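Long-range contact in RIM-binding protein, isoform F (Drosophila melanogaster, PDB 6Q9M), which probably helps couple synaptic vesicle recruitment to release sites at the active zone, as a RIM-binding protein with a central fibronectin type III array: residues R71-V77 against C92-G97. Residues are numbered along the deposited sequence; the frame is centred on the assembly and turned at random.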
ATOM      1  N   ARG A  71       4.685  21.443 -14.088  1.00 98.75           N
ATOM      2  CA  ARG A  71       4.923  20.335 -13.169  1.00 94.20           C
ATOM      3  C   ARG A  71       3.930  19.190 -13.390  1.00 87.00           C
ATOM      4  O   ARG A  71       2.776  19.415 -13.774  1.00 83.40           O
ATOM      5  CB  ARG A  71       4.804  20.802 -11.714  1.00 93.04           C
ATOM      6  CG  ARG A  71       5.572  22.033 -11.342  1.00 98.07           C
ATOM      7  CD  ARG A  71       4.952  22.697 -10.106  1.00 98.71           C
ATOM      8  NE  ARG A  71       5.729  23.806  -9.532  1.00109.32           N
ATOM      9  CZ  ARG A  71       6.278  24.819 -10.209  1.00114.34           C
ATOM     10  NH1 ARG A  71       6.160  24.930 -11.528  1.00113.41           N
ATOM     11  NH2 ARG A  71       6.948  25.753  -9.549  1.00120.00           N
ATOM     12  N   PRO A  72       4.353  17.959 -13.128  1.00 74.24           N
ATOM     13  CA  PRO A  72       3.417  16.837 -13.133  1.00 62.54           C
ATOM     14  C   PRO A  72       2.577  16.857 -11.869  1.00 62.14           C
ATOM     15  O   PRO A  72       2.953  17.442 -10.852  1.00 68.02           O
ATOM     16  CB  PRO A  72       4.336  15.614 -13.163  1.00 69.11           C
ATOM     17  CG  PRO A  72       5.555  16.086 -12.396  1.00 72.28           C
ATOM     18  CD  PRO A  72       5.710  17.552 -12.713  1.00 64.44           C
ATOM     19  N   HIS A  73       1.415  16.214 -11.947  1.00 61.07           N
ATOM     20  CA  HIS A  73       0.479  16.248 -10.832  1.00 61.42           C
ATOM     21  C   HIS A  73      -0.304  14.947 -10.759  1.00 63.75           C
ATOM     22  O   HIS A  73      -0.536  14.289 -11.775  1.00 65.26           O
ATOM     23  CB  HIS A  73      -0.510  17.415 -10.958  1.00 54.64           C
ATOM     24  CG  HIS A  73       0.131  18.758 -10.852  1.00 61.19           C
ATOM     25  ND1 HIS A  73       0.566  19.280  -9.654  1.00 63.51           N
ATOM     26  CD2 HIS A  73       0.437  19.674 -11.799  1.00 63.91           C
ATOM     27  CE1 HIS A  73       1.103  20.468  -9.865  1.00 66.67           C
ATOM     28  NE2 HIS A  73       1.033  20.731 -11.157  1.00 67.93           N
ATOM     29  N   ARG A  74      -0.747  14.611  -9.549  1.00 60.16           N
ATOM     30  CA  ARG A  74      -1.677  13.513  -9.335  1.00 57.18           C
ATOM     31  C   ARG A  74      -3.005  14.100  -8.894  1.00 58.28           C
ATOM     32  O   ARG A  74      -3.070  14.806  -7.877  1.00 58.72           O
ATOM     33  CB  ARG A  74      -1.173  12.529  -8.287  1.00 49.91           C
ATOM     34  CG  ARG A  74      -2.199  11.420  -8.029  1.00 49.49           C
ATOM     35  CD  ARG A  74      -1.773  10.443  -6.951  1.00 49.04           C
ATOM     36  NE  ARG A  74      -0.606   9.666  -7.350  1.00 51.71           N
ATOM     37  CZ  ARG A  74      -0.647   8.613  -8.173  1.00 54.31           C
ATOM     38  NH1 ARG A  74      -1.789   8.212  -8.705  1.00 55.85           N
ATOM     39  NH2 ARG A  74       0.466   7.965  -8.468  1.00 52.35           N
ATOM     40  N   ILE A  75      -4.051  13.830  -9.666  1.00 55.24           N
ATOM     41  CA  ILE A  75      -5.398  14.262  -9.326  1.00 47.96           C
ATOM     42  C   ILE A  75      -6.227  13.057  -8.943  1.00 46.24           C
ATOM     43  O   ILE A  75      -6.124  11.991  -9.567  1.00 57.27           O
ATOM     44  CB  ILE A  75      -6.017  15.039 -10.496  1.00 53.40           C
ATOM     45  CG1 ILE A  75      -5.059  16.208 -10.795  1.00 61.96           C
ATOM     46  CG2 ILE A  75      -7.469  15.471 -10.144  1.00 50.64           C
ATOM     47  CD1 ILE A  75      -5.543  17.200 -11.795  1.00 68.29           C
ATOM     48  N   SER A  76      -7.057  13.231  -7.928  1.00 41.94           N
ATOM     49  CA  SER A  76      -7.835  12.119  -7.418  1.00 51.04           C
ATOM     50  C   SER A  76      -9.166  12.656  -6.916  1.00 49.22           C
ATOM     51  O   SER A  76      -9.261  13.826  -6.543  1.00 53.49           O
ATOM     52  CB  SER A  76      -7.054  11.391  -6.320  1.00 54.54           C
ATOM     53  OG  SER A  76      -7.094  12.160  -5.127  1.00 65.49           O
ATOM     54  N   VAL A  77     -10.192  11.806  -6.920  1.00 51.13           N
ATOM     55  CA  VAL A  77     -11.521  12.180  -6.442  1.00 44.75           C
ATOM     56  C   VAL A  77     -12.012  11.145  -5.438  1.00 55.03           C
ATOM     57  O   VAL A  77     -11.896   9.930  -5.660  1.00 52.80           O
ATOM     58  CB  VAL A  77     -12.530  12.320  -7.605  1.00 42.51           C
ATOM     59  CG1 VAL A  77     -13.887  12.794  -7.080  1.00 41.86           C
ATOM     60  CG2 VAL A  77     -12.003  13.282  -8.682  1.00 42.14           C
ATOM     61  N   CYS A  92      -9.678   6.228  -7.556  1.00 50.66           N
ATOM     62  CA  CYS A  92     -10.042   7.209  -8.580  1.00 54.22           C
ATOM     63  C   CYS A  92      -8.910   8.227  -8.645  1.00 51.27           C
ATOM     64  O   CYS A  92      -8.915   9.227  -7.916  1.00 51.50           O
ATOM     65  CB  CYS A  92     -11.380   7.869  -8.285  1.00 52.03           C
ATOM     66  SG  CYS A  92     -12.034   8.792  -9.684  1.00 65.59           S
ATOM     67  N   THR A  93      -7.953   7.973  -9.533  1.00 49.83           N
ATOM     68  CA  THR A  93      -6.753   8.788  -9.574  1.00 51.44           C
ATOM     69  C   THR A  93      -6.129   8.750 -10.958  1.00 51.36           C
ATOM     70  O   THR A  93      -6.285   7.781 -11.709  1.00 50.95           O
ATOM     71  CB  THR A  93      -5.725   8.343  -8.543  1.00 48.51           C
ATOM     72  OG1 THR A  93      -4.759   9.393  -8.384  1.00 57.52           O
ATOM     73  CG2 THR A  93      -5.004   7.059  -9.013  1.00 48.27           C
ATOM     74  N   MET A  94      -5.443   9.843 -11.292  1.00 49.62           N
ATOM     75  CA  MET A  94      -4.714   9.927 -12.552  1.00 56.22           C
ATOM     76  C   MET A  94      -3.600  10.955 -12.426  1.00 60.03           C
ATOM     77  O   MET A  94      -3.689  11.911 -11.643  1.00 54.52           O
ATOM     78  CB  MET A  94      -5.635  10.289 -13.723  1.00 51.44           C
ATOM     79  CG  MET A  94      -6.195  11.707 -13.639  1.00 55.99           C
ATOM     80  SD  MET A  94      -7.092  12.212 -15.136  1.00 70.01           S
ATOM     81  CE  MET A  94      -7.562  13.883 -14.679  1.00 62.72           C
ATOM     82  N   ILE A  95      -2.552  10.749 -13.208  1.00 61.42           N
ATOM     83  CA  ILE A  95      -1.414  11.653 -13.235  1.00 59.86           C
ATOM     84  C   ILE A  95      -1.403  12.389 -14.560  1.00 60.04           C
ATOM     85  O   ILE A  95      -1.640  11.783 -15.615  1.00 62.51           O
ATOM     86  CB  ILE A  95      -0.101  10.884 -13.017  1.00 63.28           C
ATOM     87  CG1 ILE A  95      -0.136  10.177 -11.661  1.00 61.07           C
ATOM     88  CG2 ILE A  95       1.079  11.826 -13.117  1.00 73.35           C
ATOM     89  CD1 ILE A  95       0.983   9.172 -11.479  1.00 63.93           C
ATOM     90  N   ILE A  96      -1.155  13.695 -14.491  1.00 64.64           N
ATOM     91  CA  ILE A  96      -1.090  14.563 -15.654  1.00 68.73           C
ATOM     92  C   ILE A  96       0.231  15.319 -15.620  1.00 76.25           C
ATOM     93  O   ILE A  96       0.889  15.413 -14.582  1.00 72.09           O
ATOM     94  CB  ILE A  96      -2.267  15.548 -15.686  1.00 63.65           C
ATOM     95  CG1 ILE A  96      -2.170  16.470 -14.464  1.00 58.90           C
ATOM     96  CG2 ILE A  96      -3.580  14.799 -15.661  1.00 61.30           C
ATOM     97  CD1 ILE A  96      -3.222  17.543 -14.437  1.00 65.69           C
ATOM     98  N   GLY A  97       0.624  15.846 -16.775  1.00100.75           N
ATOM     99  CA  GLY A  97       1.816  16.661 -16.906  1.00108.60           C
ATOM    100  C   GLY A  97       2.904  15.958 -17.701  1.00112.25           C
ATOM    101  O   GLY A  97       2.813  14.776 -18.034  1.00110.46           O
TER
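His73 and Ile96 exchange backbone bonds in both directions, as do Ile75 and Met94. His73 N lies 2.8 Å from Ile96 O, and Ile75 N is equally near Met94 O. Val77 N adds a longer bond to Cys92 O. Between these hydrogen-bonded pairs sit the non-hydrogen-bonded pairs Arg74-Ile95 and Ser76-Thr93. There CA-H groups lean on carbonyls; Ile95 CA comes to 3.1 Å from His73 O.

The side chains of Arg74, Thr93 and Ile95 share one face of the sheet. Arg74 CG is anti to the backbone N (chi1 177°), and the chain then bends at chi3 (-66°) to bring the guanidinium across the neighbouring strand. Arg74 NH1 donates to Thr93 OG1 at 3.2 Å, with that oxygen in the guanidinium plane. The same NH1 also bonds Pro124 O. Ile95 lies over one face of the guanidinium, toward its rim, with Ile95 CD1 3.3 Å from Arg74 NH2. Thr93 OG1 in turn donates to Ile75 O from above the carbonyl plane, while Met94 N takes that oxygen nearly head-on. Ile75 O is thus gripped by two donors. A leucine in place of Arg74 would probably leave Thr93 OG1 and Pro124 O without this shared donor.

Residues 73-81 and 93-96 form an antiparallel hairpin in the four-stranded sheet of a fibronectin type III beta-sandwich. Strand 93-96 is outermost, and strand 39-46 flanks 73-81 on its other side.

Apolar contacts gather on the opposite face, turned to the sandwich interior. Ile75 CD1 meets Ile96 CD1 at 3.5 Å. Both isoleucines touch Val24 of strand 23-29, and Met94 reaches Leu14, Leu16 and Ile26. Toward the connection between the two strands, Val77 CB lies 4.1 Å from Cys92 SG.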